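Fluvirucin B1 DH domain from module 1 (Actinomadura vulgaris, PDB 6OBV) probably catalyses the removal of water from a carrier-bound beta-hydroxyacyl intermediate in the first extension module of fluvirucin B1 polyketide assembly. Local coordinates at residues L30-V35 and L40-E45; H63-D68 and L76-G81; H268-D273 and S278-D283. One frame throughout, in Å; residues are numbered along the deposited sequence.

Contact 1 (L30-V35 and L40-E45)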
loop_
_atom_site.group_PDB
_atom_site.type_symbol
_atom_site.label_atom_id
_atom_site.label_comp_id
_atom_site.label_asym_id
_atom_site.label_seq_id
_atom_site.Cartn_x
_atom_site.Cartn_y
_atom_site.Cartn_z
ATOM N N LEU A 30 10.285 -3.091 -1.022
ATOM C CA LEU A 30 9.225 -2.651 -1.918
ATOM C C LEU A 30 8.986 -1.142 -1.868
ATOM O O LEU A 30 8.076 -0.652 -2.541
ATOM C CB LEU A 30 7.932 -3.412 -1.589
ATOM C CG LEU A 30 8.067 -4.937 -1.748
ATOM C CD1 LEU A 30 6.874 -5.664 -1.168
ATOM C CD2 LEU A 30 8.301 -5.334 -3.210
ATOM N N GLY A 31 9.766 -0.399 -1.092
ATOM C CA GLY A 31 9.578 1.035 -1.004
ATOM C C GLY A 31 8.550 1.455 0.007
ATOM O O GLY A 31 8.098 2.604 -0.017
ATOM N N GLN A 32 8.154 0.548 0.886
ATOM C CA GLN A 32 7.177 0.781 1.935
ATOM C C GLN A 32 7.869 0.681 3.292
ATOM O O GLN A 32 9.088 0.522 3.383
ATOM C CB GLN A 32 6.026 -0.224 1.812
ATOM C CG GLN A 32 5.629 -0.505 0.361
ATOM C CD GLN A 32 4.604 -1.614 0.242
ATOM O OE1 GLN A 32 4.176 -2.194 1.249
ATOM N NE2 GLN A 32 4.201 -1.917 -0.991
ATOM N N ALA A 33 7.080 0.772 4.358
ATOM C CA ALA A 33 7.584 0.621 5.716
ATOM C C ALA A 33 7.135 -0.726 6.267
ATOM O O ALA A 33 6.027 -1.185 5.981
ATOM C CB ALA A 33 7.089 1.760 6.624
ATOM N N ALA A 34 7.992 -1.371 7.046
ATOM C CA ALA A 34 7.572 -2.639 7.617
ATOM C C ALA A 34 6.733 -2.382 8.861
ATOM O O ALA A 34 6.920 -1.383 9.561
ATOM C CB ALA A 34 8.779 -3.513 7.946
ATOM N N VAL A 35 5.772 -3.272 9.109
ATOM C CA VAL A 35 4.978 -3.286 10.334
ATOM C C VAL A 35 5.201 -4.635 10.995
ATOM O O VAL A 35 5.000 -5.679 10.357
ATOM C CB VAL A 35 3.474 -3.071 10.067
ATOM C CG1 VAL A 35 2.683 -3.118 11.377
ATOM C CG2 VAL A 35 3.213 -1.764 9.321
ATOM N N LEU A 40 -0.603 -7.770 10.139
ATOM C CA LEU A 40 -0.248 -6.684 9.228
ATOM C C LEU A 40 1.261 -6.619 9.075
ATOM O O LEU A 40 1.985 -6.664 10.073
ATOM C CB LEU A 40 -0.742 -5.341 9.742
ATOM C CG LEU A 40 -2.232 -5.262 9.973
ATOM C CD1 LEU A 40 -2.454 -4.087 10.864
ATOM C CD2 LEU A 40 -2.975 -5.132 8.627
ATOM N N GLY A 41 1.726 -6.481 7.835
ATOM C CA GLY A 41 3.140 -6.482 7.549
ATOM C C GLY A 41 3.675 -5.255 6.831
ATOM O O GLY A 41 4.895 -5.156 6.644
ATOM N N ALA A 42 2.812 -4.314 6.428
ATOM C CA ALA A 42 3.290 -3.181 5.638
ATOM C C ALA A 42 2.459 -1.931 5.894
ATOM O O ALA A 42 1.238 -2.008 6.042
ATOM C CB ALA A 42 3.277 -3.514 4.140
ATOM N N ALA A 43 3.124 -0.774 5.939
ATOM C CA ALA A 43 2.440 0.518 6.004
ATOM C C ALA A 43 2.779 1.316 4.757
ATOM O O ALA A 43 3.956 1.552 4.466
ATOM C CB ALA A 43 2.830 1.309 7.258
ATOM N N VAL A 44 1.764 1.707 4.006
ATOM C CA VAL A 44 1.964 2.516 2.815
ATOM C C VAL A 44 1.419 3.903 3.134
ATOM O O VAL A 44 0.204 4.113 3.193
ATOM C CB VAL A 44 1.295 1.906 1.578
ATOM C CG1 VAL A 44 1.480 2.818 0.377
ATOM C CG2 VAL A 44 1.876 0.519 1.283
ATOM N N GLU A 45 2.317 4.848 3.394
ATOM C CA GLU A 45 1.917 6.247 3.444
ATOM C C GLU A 45 1.404 6.681 2.080
ATOM O O GLU A 45 2.008 6.370 1.051
ATOM C CB GLU A 45 3.099 7.115 3.839
ATOM C CG GLU A 45 3.439 7.107 5.313
ATOM C CD GLU A 45 4.122 8.386 5.748
ATOM O OE1 GLU A 45 3.928 9.429 5.083
ATOM O OE2 GLU A 45 4.853 8.349 6.759
#
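The amide of Q32 lies obliquely across V44, with OE1 3.3 Å from A42 CB and the amide carbon CD 3.6 Å from V44 CG2. CG stands anti to the backbone carbonyl carbon (chi1 -39°) and the chain is extended beyond it, carrying the amide over these two small apolar groups. NE2 donates to OE1 of Q32 of the second subunit and is also hydrogen-bonded to T55 OG1 of that subunit, placing this side chain in the dimer interface. The backbones of 30-35 and 40-45 form a short antiparallel beta hairpin, at the edge of what is, as in other polyketide synthase dehydratases, probably a double hotdog fold. A33 and A43 form its hydrogen-bonded pair: A43 N reaches A33 O at 2.9 Å and A33 N reaches A43 O at 3.2 Å. A weak bond from V35 N to G41 O, 3.2 Å, follows beyond the non-hydrogen-bonded pair A34 and A42. On its other edge strand 40-45 carries a classic beta bulge, the backbones of G41 and A42 sharing T55 of strand 52-58 as partner. With V35 CG1 anti to the backbone N (chi1 179°), CG2 is turned onto the opposite strand, 3.7 Å from A43 CB and 3.5 Å from A42 C, while CG1 lies 4.4 Å from L40 CB. L54 of strand 52-58 and R88 of helix 79-92 also pack against V35.

Contact 2 (H63-D68 and L76-G81)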
loop_
_atom_site.group_PDB
_atom_site.type_symbol
_atom_site.label_atom_id
_atom_site.label_comp_id
_atom_site.label_asym_id
_atom_site.label_seq_id
_atom_site.Cartn_x
_atom_site.Cartn_y
_atom_site.Cartn_z
ATOM N N HIS A 63 -2.541 -18.567 11.029
ATOM C CA HIS A 63 -3.283 -18.119 12.207
ATOM C C HIS A 63 -4.261 -19.224 12.592
ATOM O O HIS A 63 -5.466 -19.127 12.321
ATOM C CB HIS A 63 -4.009 -16.808 11.905
ATOM C CG HIS A 63 -3.092 -15.682 11.528
ATOM N ND1 HIS A 63 -2.489 -15.588 10.290
ATOM C CD2 HIS A 63 -2.668 -14.607 12.234
ATOM C CE1 HIS A 63 -1.737 -14.503 10.249
ATOM N NE2 HIS A 63 -1.830 -13.888 11.418
ATOM N N PRO A 64 -3.775 -20.308 13.200
ATOM C CA PRO A 64 -4.655 -21.471 13.441
ATOM C C PRO A 64 -5.818 -21.181 14.379
ATOM O O PRO A 64 -6.805 -21.927 14.373
ATOM C CB PRO A 64 -3.703 -22.518 14.036
ATOM C CG PRO A 64 -2.541 -21.724 14.580
ATOM C CD PRO A 64 -2.399 -20.532 13.681
ATOM N N TRP A 65 -5.739 -20.126 15.185
ATOM C CA TRP A 65 -6.850 -19.796 16.063
ATOM C C TRP A 65 -8.090 -19.363 15.283
ATOM O O TRP A 65 -9.206 -19.452 15.813
ATOM C CB TRP A 65 -6.420 -18.705 17.052
ATOM C CG TRP A 65 -5.854 -17.460 16.404
ATOM C CD1 TRP A 65 -4.541 -17.203 16.143
ATOM C CD2 TRP A 65 -6.587 -16.297 15.963
ATOM N NE1 TRP A 65 -4.409 -15.956 15.562
ATOM C CE2 TRP A 65 -5.647 -15.378 15.452
ATOM C CE3 TRP A 65 -7.942 -15.945 15.960
ATOM C CZ2 TRP A 65 -6.020 -14.133 14.922
ATOM C CZ3 TRP A 65 -8.316 -14.696 15.440
ATOM C CH2 TRP A 65 -7.358 -13.812 14.920
ATOM N N LEU A 66 -7.920 -18.915 14.033
ATOM C CA LEU A 66 -9.066 -18.562 13.191
ATOM C C LEU A 66 -10.103 -19.669 13.156
ATOM O O LEU A 66 -11.310 -19.403 13.204
ATOM C CB LEU A 66 -8.609 -18.267 11.766
ATOM C CG LEU A 66 -7.904 -16.947 11.496
ATOM C CD1 LEU A 66 -7.316 -17.015 10.093
ATOM C CD2 LEU A 66 -8.867 -15.778 11.641
ATOM N N ALA A 67 -9.652 -20.921 13.088
ATOM C CA ALA A 67 -10.550 -22.052 12.909
ATOM C C ALA A 67 -11.483 -22.258 14.081
ATOM O O ALA A 67 -12.404 -23.068 13.972
ATOM C CB ALA A 67 -9.752 -23.339 12.683
ATOM N N ASP A 68 -11.278 -21.548 15.182
ATOM C CA ASP A 68 -11.916 -21.869 16.445
ATOM C C ASP A 68 -12.930 -20.828 16.890
ATOM O O ASP A 68 -13.333 -20.833 18.060
ATOM C CB ASP A 68 -10.848 -22.035 17.519
ATOM C CG ASP A 68 -10.147 -23.355 17.431
ATOM O OD1 ASP A 68 -10.608 -24.215 16.658
ATOM O OD2 ASP A 68 -9.137 -23.535 18.140
ATOM N N LEU A 76 -15.934 -17.505 11.405
ATOM C CA LEU A 76 -16.084 -16.055 11.351
ATOM C C LEU A 76 -14.887 -15.393 12.006
ATOM O O LEU A 76 -14.524 -15.742 13.139
ATOM C CB LEU A 76 -17.344 -15.588 12.083
ATOM C CG LEU A 76 -18.633 -15.989 11.385
ATOM C CD1 LEU A 76 -19.818 -15.705 12.293
ATOM C CD2 LEU A 76 -18.732 -15.237 10.068
ATOM N N PHE A 77 -14.300 -14.428 11.314
ATOM C CA PHE A 77 -13.268 -13.612 11.931
ATOM C C PHE A 77 -13.869 -12.900 13.143
ATOM O O PHE A 77 -14.971 -12.352 13.046
ATOM C CB PHE A 77 -12.717 -12.612 10.915
ATOM C CG PHE A 77 -11.477 -11.876 11.375
ATOM C CD1 PHE A 77 -10.234 -12.507 11.385
ATOM C CD2 PHE A 77 -11.554 -10.542 11.765
ATOM C CE1 PHE A 77 -9.097 -11.827 11.799
ATOM C CE2 PHE A 77 -10.422 -9.843 12.175
ATOM C CZ PHE A 77 -9.187 -10.484 12.183
ATOM N N PRO A 78 -13.206 -12.910 14.297
ATOM C CA PRO A 78 -13.828 -12.325 15.499
ATOM C C PRO A 78 -13.842 -10.808 15.425
ATOM O O PRO A 78 -12.878 -10.185 14.981
ATOM C CB PRO A 78 -12.939 -12.823 16.651
ATOM C CG PRO A 78 -11.586 -13.091 16.017
ATOM C CD PRO A 78 -11.838 -13.427 14.543
ATOM N N GLY A 79 -14.958 -10.210 15.858
ATOM C CA GLY A 79 -15.029 -8.756 15.929
ATOM C C GLY A 79 -13.866 -8.148 16.689
ATOM O O GLY A 79 -13.400 -7.047 16.356
ATOM N N THR A 80 -13.350 -8.866 17.689
ATOM C CA THR A 80 -12.175 -8.384 18.402
ATOM C C THR A 80 -10.949 -8.342 17.511
ATOM O O THR A 80 -10.017 -7.585 17.788
ATOM C CB THR A 80 -11.879 -9.244 19.638
ATOM O OG1 THR A 80 -11.676 -10.608 19.254
ATOM C CG2 THR A 80 -13.025 -9.151 20.659
ATOM N N GLY A 81 -10.910 -9.140 16.452
ATOM C CA GLY A 81 -9.804 -9.020 15.524
ATOM C C GLY A 81 -9.810 -7.678 14.827
ATOM O O GLY A 81 -8.749 -7.103 14.552
HETATM O O HOH W 1 -11.722 -16.730 13.479
#
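The six-membered ring of the W65 indole meets P78 and F77. From CB, chi1 of 55° places CG between the backbone N and the carbonyl carbon, and the bicyclic ring then reaches the 76-81 segment. On the five-membered ring, NE1 lies in the plane of the H63 imidazole at its edge and makes a weak hydrogen bond to Y223 OH. The six-membered ring does the bridging. CZ3 meets P78 CG at 3.7 Å, the proline arriving at the indole edge, and CH2 comes 4.1 Å from F77 CE1. H69 and P78 have the spacing of the histidine and proline in the HxxxGxxxxP motif of polyketide synthase dehydratases, consistent with that motif although its glycine position is not kept, and P78 leads into helix 79-92. P78 CD also lies 3.5 Å above the F77 ring, offset toward its rim. L66 approaches the same phenyl group differently: its CD2 touches F77 CD1 at the edge, 3.6 Å away and near the ring plane. Polar linkage is indirect, since one water donates to L66 O at 2.7 Å and to L76 O at 3.0 Å. L76 O has a second partner in H69 ND1, while the W65 indole makes an edge-to-face contact with H226.

Contact 3 (H268-D273 and S278-D283)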
loop_
_atom_site.group_PDB
_atom_site.type_symbol
_atom_site.label_atom_id
_atom_site.label_comp_id
_atom_site.label_asym_id
_atom_site.label_seq_id
_atom_site.Cartn_x
_atom_site.Cartn_y
_atom_site.Cartn_z
ATOM N N HIS A 268 -13.473 -6.916 34.201
ATOM C CA HIS A 268 -14.523 -6.297 35.006
ATOM C C HIS A 268 -15.581 -5.765 34.039
ATOM O O HIS A 268 -15.372 -4.736 33.389
ATOM C CB HIS A 268 -13.934 -5.191 35.877
ATOM C CG HIS A 268 -14.939 -4.472 36.727
ATOM N ND1 HIS A 268 -16.148 -5.026 37.092
ATOM C CD2 HIS A 268 -14.907 -3.240 37.288
ATOM C CE1 HIS A 268 -16.820 -4.163 37.830
ATOM N NE2 HIS A 268 -16.090 -3.070 37.963
ATOM N N ALA A 269 -16.713 -6.459 33.922
ATOM C CA ALA A 269 -17.785 -6.034 33.025
ATOM C C ALA A 269 -19.003 -5.590 33.816
ATOM O O ALA A 269 -19.371 -6.207 34.823
ATOM C CB ALA A 269 -18.195 -7.134 32.058
ATOM N N GLN A 270 -19.634 -4.523 33.348
ATOM C CA GLN A 270 -20.868 -4.049 33.954
ATOM C C GLN A 270 -21.687 -3.393 32.858
ATOM O O GLN A 270 -21.130 -2.940 31.857
ATOM C CB GLN A 270 -20.588 -3.062 35.097
ATOM C CG GLN A 270 -19.574 -2.021 34.732
ATOM C CD GLN A 270 -18.908 -1.421 35.944
ATOM O OE1 GLN A 270 -19.532 -1.263 36.992
ATOM N NE2 GLN A 270 -17.634 -1.080 35.810
ATOM N N PRO A 271 -23.005 -3.323 33.018
ATOM C CA PRO A 271 -23.797 -2.629 32.002
ATOM C C PRO A 271 -23.549 -1.130 32.074
ATOM O O PRO A 271 -23.121 -0.585 33.095
ATOM C CB PRO A 271 -25.249 -2.972 32.364
ATOM C CG PRO A 271 -25.201 -3.667 33.725
ATOM C CD PRO A 271 -23.787 -3.575 34.238
ATOM N N THR A 272 -23.784 -0.475 30.946
ATOM C CA THR A 272 -24.037 0.952 30.923
ATOM C C THR A 272 -25.537 1.154 30.732
ATOM O O THR A 272 -26.294 0.203 30.520
ATOM C CB THR A 272 -23.240 1.649 29.816
ATOM O OG1 THR A 272 -23.857 1.380 28.551
ATOM C CG2 THR A 272 -21.792 1.163 29.789
ATOM N N ASP A 273 -25.975 2.409 30.796
ATOM C CA ASP A 273 -27.387 2.739 30.610
ATOM C C ASP A 273 -27.834 2.663 29.151
ATOM O O ASP A 273 -28.968 3.048 28.848
ATOM C CB ASP A 273 -27.668 4.134 31.166
ATOM C CG ASP A 273 -26.934 4.398 32.459
ATOM O OD1 ASP A 273 -27.604 4.626 33.484
ATOM O OD2 ASP A 273 -25.686 4.366 32.445
ATOM N N SER A 278 -19.692 -2.147 29.605
ATOM C CA SER A 278 -18.333 -1.621 29.666
ATOM C C SER A 278 -17.402 -2.699 30.203
ATOM O O SER A 278 -17.832 -3.613 30.909
ATOM C CB SER A 278 -18.258 -0.362 30.530
ATOM O OG SER A 278 -18.372 -0.661 31.911
ATOM N N LEU A 279 -16.126 -2.614 29.837
ATOM C CA LEU A 279 -15.171 -3.628 30.268
ATOM C C LEU A 279 -13.829 -2.979 30.550
ATOM O O LEU A 279 -13.320 -2.182 29.754
ATOM C CB LEU A 279 -14.961 -4.756 29.234
ATOM C CG LEU A 279 -16.164 -5.554 28.743
ATOM C CD1 LEU A 279 -16.238 -5.337 27.272
ATOM C CD2 LEU A 279 -16.040 -7.024 29.031
ATOM N N HIS A 280 -13.252 -3.351 31.679
ATOM C CA HIS A 280 -11.953 -2.852 32.082
ATOM C C HIS A 280 -11.097 -4.062 32.390
ATOM O O HIS A 280 -11.477 -4.915 33.197
ATOM C CB HIS A 280 -12.086 -1.880 33.257
ATOM C CG HIS A 280 -12.852 -0.643 32.891
ATOM N ND1 HIS A 280 -12.351 0.310 32.026
ATOM C CD2 HIS A 280 -14.106 -0.238 33.209
ATOM C CE1 HIS A 280 -13.251 1.263 31.853
ATOM N NE2 HIS A 280 -14.323 0.955 32.562
ATOM N N ILE A 281 -9.987 -4.169 31.682
ATOM C CA ILE A 281 -9.178 -5.368 31.641
ATOM C C ILE A 281 -7.858 -5.033 32.309
ATOM O O ILE A 281 -7.257 -3.986 32.030
ATOM C CB ILE A 281 -9.010 -5.850 30.191
ATOM C CG1 ILE A 281 -10.382 -6.245 29.639
ATOM C CG2 ILE A 281 -8.083 -7.026 30.079
ATOM C CD1 ILE A 281 -10.360 -6.532 28.173
ATOM N N THR A 282 -7.441 -5.884 33.234
ATOM C CA THR A 282 -6.191 -5.704 33.947
ATOM C C THR A 282 -5.369 -6.966 33.779
ATOM O O THR A 282 -5.861 -7.979 33.292
ATOM C CB THR A 282 -6.437 -5.428 35.429
ATOM O OG1 THR A 282 -7.395 -6.378 35.917
ATOM C CG2 THR A 282 -6.964 -4.026 35.611
ATOM N N ASP A 283 -4.105 -6.908 34.188
ATOM C CA ASP A 283 -3.302 -8.117 34.161
ATOM C C ASP A 283 -3.364 -8.783 35.540
ATOM O O ASP A 283 -3.991 -8.278 36.474
ATOM C CB ASP A 283 -1.882 -7.807 33.673
ATOM C CG ASP A 283 -1.143 -6.787 34.539
ATOM O OD1 ASP A 283 -1.392 -6.702 35.768
ATOM O OD2 ASP A 283 -0.281 -6.077 33.978
#
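A beta hairpin in the second half of the chain, part of what is probably the C-terminal hotdog of the double hotdog fold, brings strand 264-271 against strand 277-282. Their short segments run antiparallel, 169° apart, with axes 4.8 Å from each other. H268 and H280 form one hydrogen-bonded pair, joined by H268 N to H280 O at 3.0 Å and by H280 N to H268 O at 3.1 Å. Nearer the turn, Q270 and S278 form the next such pair, with S278 N to Q270 O at 2.8 Å. Between them A269 and L279 make the non-hydrogen-bonded pair, and here the side chains meet on one face: with L279 CG anti to the carbonyl carbon (chi1 -56°), CD2 rests 3.7 Å from A269 CB. The other face is more polar. S278 OG sits 3.4 Å from Q270 CG, a contact with the aliphatic part of that chain, and the methyl CG2 of T272 packs 3.9 Å from S278 CB where the strand gives way to the turn. The outward edges are also occupied. A269 is backbone hydrogen-bonded to V206 of strand 205-211 and L279 to I292 of strand 288-299, the H268 ring stacks on F207, and the A269 and L279 side chains lie against T237 and L234 in the loop between helices 227-232 and 238-241.

Followed from the N terminus, the three contacts come in series, without nesting or crossing. Contact 1 closes first, a hairpin with four residues between its segments, at the rim of the chain where the second subunit docks. Contact 2 follows, bridging a seven-residue interval that holds the small strands 69-71 and 74-75; it lies near the centre of the chain, and helix 79-92 beyond it also reaches contact 1. After a long excursion contact 3 closes another hairpin, again with four intervening residues, across the chain's centre from contact 1, their centres about 35 Å apart. The outer two pair strands in separate halves, while contact 2 packs the 3-10 turn of 63-68 against the lead-in to helix 79-92.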